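Local coordinates for protein glucose-6-phosphate 1-dehydrogenase (PDB 4LGV) that probably oxidises glucose 6-phosphate to 6-phosphogluconolactone with a nicotinamide dinucleotide as electron acceptor, the entry step of the pentose phosphate pathway, at residues Leu343-His355 with His472-Gln484. Residues are numbered along the deposited sequence; the frame is centred on the assembly and turned at random. Where two conformers were deposited one is given.
Sequences LPHKVTEVRMFLH and HGRHAWQQPWLPQ
F353 and H475 meet as an offset stack: the ring centroids lie 4.3 Å apart and the planes differ by only 10°. The overlap is displaced enough that H475 CB, not the imidazole centre, sits over the phenyl face, 3.9 Å from the F353 centroid, while F353 CB lies in turn over the imidazole, each CB resting against the other's ring. At the phenyl edge, Q478 CG reaches F353 CZ at 3.7 Å. A water that donates to L354 O and also hydrogen-bonds H475 NE2 ties the imidazole to the strand.

In the large mixed sheet of the C-terminal domain, strand 347-354 runs between strands 222-230 and 373-379, and V347, E349, R351 and F353 all direct their CB atoms toward 475-482. This irregular C-terminal segment crosses that face without pairing as a strand; the 475-482 run points 136° away from 345-353.

At the far end, L482 CD1 stands over the centre of the H345 ring, 3.6 Å from the centroid, a CH-pi contact; P344 CB lies over the opposite face. L482 CD2 meets V347 CG1, which also touches P480 CB.

Between these ends, W481 N donates to E349 OE2 (2.9 Å, 167°), nearly in line with the C-O bond. R351 grips the same carboxylate side-on through NE and NH2, a salt bridge within the strand, meeting both oxygens from above their plane, so OE2 takes two donors. With R351 NH1 bound to Q373 OE1 and Q478 CB over one guanidinium face, these contacts restrict how the guanidinium can turn.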
# COMPACT_ATOMS: atom_id res chain seq x y z
N LEU A 343 -5.53 26.47 30.94
CA LEU A 343 -4.77 26.64 29.70
C LEU A 343 -5.47 27.74 28.90
O LEU A 343 -6.54 28.19 29.30
CB LEU A 343 -4.71 25.30 28.96
CG LEU A 343 -3.87 24.23 29.67
CD1 LEU A 343 -3.59 23.04 28.75
CD2 LEU A 343 -2.54 24.76 30.20
N PRO A 344 -4.90 28.14 27.75
CA PRO A 344 -5.45 29.31 27.07
C PRO A 344 -6.83 29.16 26.45
O PRO A 344 -7.50 30.17 26.23
CB PRO A 344 -4.44 29.59 25.97
CG PRO A 344 -3.18 28.95 26.43
CD PRO A 344 -3.65 27.69 27.12
N HIS A 345 -7.23 27.94 26.12
CA HIS A 345 -8.51 27.72 25.46
C HIS A 345 -9.21 26.46 25.94
O HIS A 345 -8.60 25.62 26.59
CB HIS A 345 -8.31 27.59 23.96
CG HIS A 345 -7.54 28.72 23.35
ND1 HIS A 345 -8.08 29.99 23.20
CD2 HIS A 345 -6.29 28.78 22.83
CE1 HIS A 345 -7.18 30.77 22.62
NE2 HIS A 345 -6.09 30.06 22.38
N LYS A 346 -10.49 26.34 25.60
CA LYS A 346 -11.23 25.11 25.82
C LYS A 346 -11.30 24.32 24.51
O LYS A 346 -12.05 24.68 23.62
CB LYS A 346 -12.64 25.41 26.33
CG LYS A 346 -13.43 24.17 26.66
CD LYS A 346 -14.88 24.51 26.93
CE LYS A 346 -15.73 23.27 27.07
NZ LYS A 346 -17.03 23.58 27.71
N VAL A 347 -10.51 23.25 24.40
CA VAL A 347 -10.48 22.46 23.15
C VAL A 347 -9.85 21.13 23.41
O VAL A 347 -8.90 21.02 24.18
CB VAL A 347 -9.72 23.21 22.03
CG1 VAL A 347 -8.28 23.51 22.44
CG2 VAL A 347 -9.77 22.47 20.74
N THR A 348 -10.41 20.11 22.77
CA THR A 348 -9.85 18.76 22.75
C THR A 348 -9.63 18.38 21.32
O THR A 348 -10.58 18.40 20.51
CB THR A 348 -10.77 17.74 23.42
OG1 THR A 348 -10.96 18.13 24.79
CG2 THR A 348 -10.17 16.37 23.41
N GLU A 349 -8.40 18.02 21.01
CA GLU A 349 -7.98 17.81 19.63
C GLU A 349 -7.10 16.56 19.52
O GLU A 349 -6.34 16.23 20.41
CB GLU A 349 -7.14 19.06 19.22
CG GLU A 349 -6.30 18.92 17.98
CD GLU A 349 -5.45 20.14 17.68
OE1 GLU A 349 -4.22 20.13 17.99
OE2 GLU A 349 -6.01 21.09 17.11
N VAL A 350 -7.27 15.86 18.41
CA VAL A 350 -6.39 14.77 18.04
C VAL A 350 -5.76 15.21 16.72
O VAL A 350 -6.45 15.41 15.73
CB VAL A 350 -7.14 13.46 17.84
CG1 VAL A 350 -6.18 12.32 17.44
CG2 VAL A 350 -7.87 13.06 19.10
N ARG A 351 -4.44 15.39 16.72
CA ARG A 351 -3.76 15.94 15.55
C ARG A 351 -2.84 14.87 15.01
O ARG A 351 -1.94 14.44 15.69
CB ARG A 351 -2.95 17.20 15.92
CG ARG A 351 -2.20 17.84 14.75
CD ARG A 351 -1.62 19.16 15.17
NE ARG A 351 -2.67 20.13 15.43
CZ ARG A 351 -3.09 21.04 14.58
NH1 ARG A 351 -2.53 21.13 13.39
NH2 ARG A 351 -4.08 21.85 14.93
N MET A 352 -3.07 14.45 13.78
CA MET A 352 -2.27 13.39 13.19
C MET A 352 -1.37 13.97 12.10
O MET A 352 -1.88 14.57 11.15
CB MET A 352 -3.19 12.33 12.65
CG MET A 352 -4.13 11.78 13.70
SD MET A 352 -5.34 10.73 12.91
CE MET A 352 -4.40 9.26 13.16
N PHE A 353 -0.05 13.83 12.27
CA PHE A 353 0.93 14.33 11.33
C PHE A 353 1.23 13.28 10.31
O PHE A 353 1.54 12.11 10.69
CB PHE A 353 2.24 14.65 12.04
CG PHE A 353 2.16 15.81 13.00
CD1 PHE A 353 1.77 15.61 14.30
CD2 PHE A 353 2.43 17.08 12.58
CE1 PHE A 353 1.72 16.66 15.21
CE2 PHE A 353 2.36 18.15 13.46
CZ PHE A 353 2.01 17.94 14.79
N LEU A 354 1.16 13.62 9.02
CA LEU A 354 1.60 12.65 7.99
C LEU A 354 3.07 12.73 7.76
O LEU A 354 3.65 13.75 8.03
CB LEU A 354 0.92 12.89 6.67
CG LEU A 354 -0.50 12.31 6.58
CD1 LEU A 354 -1.50 13.16 7.34
CD2 LEU A 354 -0.91 12.23 5.14
N HIS A 355 3.71 11.66 7.27
CA HIS A 355 5.06 11.78 6.74
C HIS A 355 5.03 12.74 5.57
O HIS A 355 4.00 12.86 4.82
CB HIS A 355 5.62 10.43 6.19
CG HIS A 355 5.65 9.34 7.20
ND1 HIS A 355 6.62 9.27 8.17
CD2 HIS A 355 4.82 8.28 7.40
CE1 HIS A 355 6.40 8.22 8.94
NE2 HIS A 355 5.31 7.61 8.50
N HIS A 472 11.05 17.17 21.72
CA HIS A 472 12.24 17.84 21.17
C HIS A 472 12.80 17.31 19.85
O HIS A 472 13.03 18.10 18.93
CB HIS A 472 13.32 18.14 22.28
CG HIS A 472 14.59 17.35 22.16
ND1 HIS A 472 15.75 17.83 21.56
CD2 HIS A 472 14.88 16.11 22.59
CE1 HIS A 472 16.69 16.90 21.63
NE2 HIS A 472 16.18 15.85 22.25
N GLY A 473 12.97 16.01 19.69
CA GLY A 473 13.35 15.44 18.38
C GLY A 473 12.18 15.11 17.44
O GLY A 473 12.36 14.46 16.41
N ARG A 474 10.98 15.60 17.76
CA ARG A 474 9.75 15.25 17.00
C ARG A 474 9.04 16.50 16.50
O ARG A 474 9.69 17.50 16.24
CB ARG A 474 8.84 14.44 17.93
CG ARG A 474 9.47 13.11 18.30
CD ARG A 474 9.49 12.36 16.94
NE ARG A 474 10.00 10.99 16.89
CZ ARG A 474 9.83 10.13 15.88
NH1 ARG A 474 9.09 10.41 14.78
NH2 ARG A 474 10.36 8.92 16.00
N HIS A 475 7.72 16.45 16.32
CA HIS A 475 6.96 17.63 15.87
C HIS A 475 6.62 18.51 17.04
O HIS A 475 6.19 18.02 18.06
CB HIS A 475 5.69 17.20 15.18
CG HIS A 475 5.94 16.59 13.85
ND1 HIS A 475 6.15 17.35 12.72
CD2 HIS A 475 6.08 15.30 13.47
CE1 HIS A 475 6.37 16.55 11.69
NE2 HIS A 475 6.33 15.30 12.12
N ALA A 476 6.84 19.80 16.87
CA ALA A 476 6.45 20.77 17.89
C ALA A 476 4.95 20.72 18.16
O ALA A 476 4.15 20.44 17.27
CB ALA A 476 6.86 22.17 17.46
N TRP A 477 4.56 20.96 19.41
CA TRP A 477 3.16 21.17 19.73
C TRP A 477 2.65 22.33 18.87
O TRP A 477 3.26 23.39 18.85
CB TRP A 477 2.98 21.54 21.17
CG TRP A 477 3.32 20.44 22.17
CD1 TRP A 477 4.40 20.40 22.98
CD2 TRP A 477 2.54 19.29 22.50
NE1 TRP A 477 4.37 19.29 23.76
CE2 TRP A 477 3.25 18.58 23.47
CE3 TRP A 477 1.37 18.76 22.02
CZ2 TRP A 477 2.79 17.40 24.02
CZ3 TRP A 477 0.91 17.59 22.57
CH2 TRP A 477 1.61 16.94 23.58
N GLN A 478 1.56 22.12 18.15
CA GLN A 478 0.99 23.13 17.26
C GLN A 478 -0.13 23.88 18.00
O GLN A 478 -0.68 23.39 19.00
CB GLN A 478 0.34 22.49 16.03
CG GLN A 478 1.23 21.55 15.23
CD GLN A 478 2.33 22.28 14.49
OE1 GLN A 478 2.05 23.16 13.71
NE2 GLN A 478 3.59 21.94 14.76
N GLN A 479 -0.45 25.07 17.50
CA GLN A 479 -1.63 25.80 17.99
C GLN A 479 -2.87 25.00 17.62
O GLN A 479 -3.04 24.62 16.47
CB GLN A 479 -1.78 27.23 17.43
CG GLN A 479 -1.61 28.37 18.46
CD GLN A 479 -2.82 28.66 19.40
OE1 GLN A 479 -4.00 28.39 19.09
NE2 GLN A 479 -2.50 29.23 20.57
N PRO A 480 -3.74 24.76 18.60
CA PRO A 480 -4.90 23.96 18.31
C PRO A 480 -5.87 24.65 17.41
O PRO A 480 -5.96 25.87 17.42
CB PRO A 480 -5.56 23.74 19.68
CG PRO A 480 -4.48 23.96 20.64
CD PRO A 480 -3.67 25.07 20.03
N TRP A 481 -6.62 23.85 16.66
CA TRP A 481 -7.67 24.34 15.83
C TRP A 481 -8.91 24.71 16.65
O TRP A 481 -9.64 23.85 17.08
CB TRP A 481 -8.01 23.30 14.78
CG TRP A 481 -9.13 23.68 13.92
CD1 TRP A 481 -9.41 24.90 13.42
CD2 TRP A 481 -10.10 22.79 13.39
NE1 TRP A 481 -10.51 24.85 12.63
CE2 TRP A 481 -10.96 23.56 12.59
CE3 TRP A 481 -10.34 21.42 13.53
CZ2 TRP A 481 -12.07 22.99 11.91
CZ3 TRP A 481 -11.44 20.86 12.85
CH2 TRP A 481 -12.30 21.65 12.07
N LEU A 482 -9.16 26.02 16.78
CA LEU A 482 -10.31 26.52 17.54
C LEU A 482 -11.55 26.74 16.68
O LEU A 482 -11.45 27.11 15.50
CB LEU A 482 -9.96 27.82 18.25
CG LEU A 482 -8.64 27.77 19.04
CD1 LEU A 482 -8.25 29.15 19.56
CD2 LEU A 482 -8.73 26.77 20.18
N PRO A 483 -12.74 26.61 17.31
CA PRO A 483 -13.98 27.01 16.65
C PRO A 483 -13.97 28.47 16.28
O PRO A 483 -13.33 29.25 16.96
CB PRO A 483 -15.07 26.76 17.70
CG PRO A 483 -14.42 26.01 18.83
CD PRO A 483 -12.94 26.15 18.70
N GLN A 484 -14.66 28.80 15.17
CA GLN A 484 -14.82 30.18 14.65
C GLN A 484 -15.92 30.98 15.36
O GLN A 484 -15.93 31.06 16.59
CB GLN A 484 -15.10 30.14 13.12
O HOH W 1 -2.45 21.20 19.58
O HOH W 2 5.83 14.09 9.50